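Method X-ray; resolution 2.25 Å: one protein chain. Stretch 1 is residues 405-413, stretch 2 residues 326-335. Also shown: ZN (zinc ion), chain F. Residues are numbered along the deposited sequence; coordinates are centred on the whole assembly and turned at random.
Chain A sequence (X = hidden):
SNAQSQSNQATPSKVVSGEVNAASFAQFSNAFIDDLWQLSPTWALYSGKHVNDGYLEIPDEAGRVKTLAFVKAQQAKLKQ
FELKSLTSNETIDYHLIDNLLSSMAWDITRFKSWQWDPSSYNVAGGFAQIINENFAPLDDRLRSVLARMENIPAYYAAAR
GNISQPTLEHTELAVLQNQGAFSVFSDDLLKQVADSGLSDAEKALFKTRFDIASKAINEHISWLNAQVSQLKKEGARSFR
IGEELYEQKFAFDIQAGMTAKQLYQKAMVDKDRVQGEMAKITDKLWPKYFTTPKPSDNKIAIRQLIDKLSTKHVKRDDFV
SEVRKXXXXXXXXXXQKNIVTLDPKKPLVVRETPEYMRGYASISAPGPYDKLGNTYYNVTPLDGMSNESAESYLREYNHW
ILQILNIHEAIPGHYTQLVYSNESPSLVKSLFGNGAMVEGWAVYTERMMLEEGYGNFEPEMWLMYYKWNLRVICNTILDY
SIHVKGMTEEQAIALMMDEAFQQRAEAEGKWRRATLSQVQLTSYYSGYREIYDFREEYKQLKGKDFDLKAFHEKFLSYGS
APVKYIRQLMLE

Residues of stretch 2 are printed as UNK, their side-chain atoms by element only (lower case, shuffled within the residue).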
# COMPACT_ATOMS: atom_id res chain seq x y z
N LEU A 405 -6.02 16.46 0.86
CA LEU A 405 -6.44 15.08 0.57
C LEU A 405 -6.96 14.91 -0.87
O LEU A 405 -6.68 13.90 -1.53
CB LEU A 405 -7.55 14.60 1.54
CG LEU A 405 -8.17 13.20 1.31
CD1 LEU A 405 -7.16 12.10 1.65
CD2 LEU A 405 -9.48 12.99 2.08
N ASN A 406 -7.73 15.87 -1.33
CA ASN A 406 -8.29 15.81 -2.68
C ASN A 406 -7.21 16.04 -3.76
O ASN A 406 -7.32 15.48 -4.85
CB ASN A 406 -9.46 16.80 -2.81
CG ASN A 406 -10.70 16.35 -2.03
OD1 ASN A 406 -10.96 15.14 -1.87
ND2 ASN A 406 -11.50 17.35 -1.54
N ILE A 407 -6.17 16.80 -3.46
CA ILE A 407 -5.02 16.91 -4.33
C ILE A 407 -4.33 15.55 -4.43
O ILE A 407 -4.06 15.07 -5.55
CB ILE A 407 -4.06 18.00 -3.84
CG1 ILE A 407 -4.72 19.39 -4.06
CG2 ILE A 407 -2.70 17.88 -4.52
CD1 ILE A 407 -3.94 20.57 -3.48
N HIS A 408 -4.06 14.94 -3.27
CA HIS A 408 -3.34 13.68 -3.17
C HIS A 408 -4.09 12.60 -3.90
O HIS A 408 -3.52 11.83 -4.66
CB HIS A 408 -3.14 13.27 -1.70
CG HIS A 408 -2.46 11.93 -1.48
ND1 HIS A 408 -1.21 11.81 -1.01
CD2 HIS A 408 -2.91 10.61 -1.68
CE1 HIS A 408 -0.86 10.47 -0.92
NE2 HIS A 408 -1.89 9.74 -1.32
N GLU A 409 -5.38 12.51 -3.65
CA GLU A 409 -6.18 11.38 -4.14
C GLU A 409 -6.70 11.55 -5.55
O GLU A 409 -6.81 10.59 -6.28
CB GLU A 409 -7.39 11.13 -3.20
CG GLU A 409 -6.99 10.61 -1.85
CD GLU A 409 -6.39 9.23 -1.93
OE1 GLU A 409 -6.70 8.54 -2.92
OE2 GLU A 409 -5.63 8.84 -1.02
N ALA A 410 -6.97 12.78 -5.95
CA ALA A 410 -7.70 13.02 -7.18
C ALA A 410 -6.90 13.86 -8.18
O ALA A 410 -6.41 13.34 -9.18
CB ALA A 410 -9.06 13.66 -6.88
N ILE A 411 -6.76 15.15 -7.93
CA ILE A 411 -6.21 16.00 -8.97
C ILE A 411 -5.17 16.95 -8.43
O ILE A 411 -5.48 17.73 -7.57
CB ILE A 411 -7.36 16.73 -9.68
CG1 ILE A 411 -7.84 15.82 -10.83
CG2 ILE A 411 -6.90 18.11 -10.18
CD1 ILE A 411 -9.31 15.82 -11.11
N PRO A 412 -3.91 16.87 -8.91
CA PRO A 412 -3.35 16.02 -9.92
C PRO A 412 -2.61 14.79 -9.35
O PRO A 412 -1.64 14.31 -9.97
CB PRO A 412 -2.37 16.94 -10.60
CG PRO A 412 -1.80 17.72 -9.48
CD PRO A 412 -2.97 17.93 -8.53
N GLY A 413 -3.09 14.27 -8.22
CA GLY A 413 -2.49 13.07 -7.61
C GLY A 413 -2.90 11.72 -8.20
O GLY A 413 -2.78 11.47 -9.44
N UNK A 326 -15.03 20.52 -4.70
CA UNK A 326 -13.58 20.80 -4.73
C UNK A 326 -12.90 20.27 -5.99
O UNK A 326 -12.01 20.92 -6.52
n UNK A 326 -12.58 21.31 0.05
o UNK A 326 -11.27 19.98 -1.22
c UNK A 326 -12.85 20.27 -3.49
c UNK A 326 -13.03 21.19 -2.31
c UNK A 326 -12.22 20.78 -1.11
N UNK A 327 -13.33 19.12 -6.47
CA UNK A 327 -12.62 18.52 -7.57
C UNK A 327 -12.59 19.44 -8.80
O UNK A 327 -11.49 19.66 -9.36
c UNK A 327 -12.50 16.53 -9.12
c UNK A 327 -12.66 16.21 -6.66
c UNK A 327 -13.12 17.08 -7.83
c UNK A 327 -13.28 14.84 -6.65
N UNK A 328 -13.75 20.02 -9.21
CA UNK A 328 -13.68 20.96 -10.33
C UNK A 328 -12.89 22.21 -10.02
O UNK A 328 -12.40 22.84 -10.95
c UNK A 328 -16.00 20.28 -9.92
c UNK A 328 -15.16 21.30 -10.64
c UNK A 328 -15.06 19.35 -9.14
N UNK A 329 -12.76 22.59 -8.76
CA UNK A 329 -11.92 23.73 -8.40
C UNK A 329 -10.42 23.41 -8.61
O UNK A 329 -9.64 24.25 -9.03
c UNK A 329 -13.49 24.96 -6.75
c UNK A 329 -12.17 24.19 -6.96
o UNK A 329 -13.24 24.63 -4.33
o UNK A 329 -14.79 26.04 -5.04
c UNK A 329 -13.86 25.22 -5.27
N UNK A 330 -10.03 22.19 -8.30
CA UNK A 330 -8.66 21.75 -8.51
C UNK A 330 -8.37 21.64 -10.02
O UNK A 330 -7.28 22.04 -10.46
c UNK A 330 -8.41 18.99 -5.71
c UNK A 330 -8.38 20.39 -7.80
c UNK A 330 -8.51 20.39 -6.25
c UNK A 330 -7.46 21.30 -5.60
N UNK A 331 -9.35 21.12 -10.79
CA UNK A 331 -9.24 21.02 -12.24
C UNK A 331 -8.99 22.41 -12.81
O UNK A 331 -8.06 22.60 -13.61
c UNK A 331 -10.48 20.37 -12.89
c UNK A 331 -11.90 18.24 -12.94
c UNK A 331 -10.59 18.88 -12.50
c UNK A 331 -10.47 20.52 -14.45
N UNK A 332 -9.77 23.38 -12.35
CA UNK A 332 -9.65 24.75 -12.85
C UNK A 332 -8.27 25.28 -12.50
O UNK A 332 -7.59 25.85 -13.33
o UNK A 332 -12.06 27.75 -10.67
c UNK A 332 -10.77 25.65 -12.27
o UNK A 332 -11.90 29.15 -12.37
c UNK A 332 -10.63 27.14 -12.58
c UNK A 332 -11.60 28.06 -11.82
N UNK A 333 -7.84 25.06 -11.27
CA UNK A 333 -6.55 25.57 -10.87
C UNK A 333 -5.40 24.93 -11.71
O UNK A 333 -4.53 25.63 -12.17
c UNK A 333 -3.92 25.00 -9.00
c UNK A 333 -2.47 26.69 -8.13
c UNK A 333 -6.35 25.41 -9.37
c UNK A 333 -5.01 25.86 -8.91
c UNK A 333 -2.66 25.42 -8.63
c UNK A 333 -4.82 27.15 -8.42
c UNK A 333 -3.55 27.56 -8.02
N UNK A 334 -5.44 23.63 -11.93
CA UNK A 334 -4.40 22.97 -12.70
C UNK A 334 -4.35 23.46 -14.13
O UNK A 334 -3.27 23.70 -14.68
c UNK A 334 -4.22 20.91 -11.34
c UNK A 334 -4.58 21.46 -12.71
c UNK A 334 -3.73 20.84 -13.81
N UNK A 335 -5.52 23.67 -14.72
CA UNK A 335 -5.60 24.27 -16.04
C UNK A 335 -5.10 25.69 -16.09
O UNK A 335 -4.31 26.02 -16.95
n UNK A 335 -8.71 22.47 -16.80
c UNK A 335 -7.42 22.76 -16.88
c UNK A 335 -7.02 24.19 -16.60
o UNK A 335 -6.56 21.93 -17.15
ZN ZN F . -1.80 7.89 -1.66
O HOH W 1 -3.57 7.22 -0.65

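Position 326 opens the helical stretch with three side-chain carbons in a row, the third carrying one oxygen and one nitrogen. The oxygen lies 2.7 Å from ND2 of Asn 406, which donates a hydrogen bond to it. This is Gln 326, and the acceptor is OE1; its NE2 is satisfied elsewhere in the structure.

Position 327 has four carbons, forked at the first, with one arm two carbons long. The carbon of the short arm lies 3.8 Å from CD1 of Ile 411, and the end of the long arm 4.4 Å from CB of Ala 410: Ile 327.

At 328 three carbons close a ring onto the backbone nitrogen, so that N has no hydrogen to give to the preceding turn and the helix kinks here. Pro 328 points away from stretch 1.

Position 329 carries three carbons and two terminal oxygens and reaches nothing on stretch 1: Glu 329.

Position 330 has four carbons, forked at the second, and points toward stretch 1. Its CB lies 3.6 Å from CG2 of Ile 411; of the two carbons at the fork's ends, one lies 3.7 Å from CG1 of Ile 407 and the other 3.8 Å from CB of Asn 406. This is Leu 330.

Position 331 repeats the pattern of four carbons forked at the first, one arm two carbons long. The inner carbon of the long arm lies 3.6 Å from CD1 of Ile 411. Ile 331 sits sideways and partly exposed.

Position 332, three carbons ending in two oxygens, is Glu 332, exposed and without contact. Position 333, one carbon and then a six-carbon ring, is Phe 333, likewise clear of stretch 1.

Position 334 has one carbon bearing two more, one of which lies 4.0 Å from CG2 of Ile 411 and 4.3 Å from CD of Pro 412: Val 334.

Position 335, two carbons with an oxygen and a nitrogen on the second, is Asn 335, solvent-exposed and out of reach.

The rule is one face of a helix: 326, 330 and 334, spaced one turn apart, point toward stretch 1, with 327 and 331 contributing from the side. Ile 411, just past the end of helix 405-409, is the hub, touching four aliphatic residues and losing more area to the contact than any other residue. The helix axes cross at -69°, and the contact buries 436 Å² in all. One amide hydrogen bond joins its polar end, while His 408 in the same helix turns elsewhere, its NE2 binding ZN at 1.9 Å.

Stretch 2 (326-335) QIPELIEFVN
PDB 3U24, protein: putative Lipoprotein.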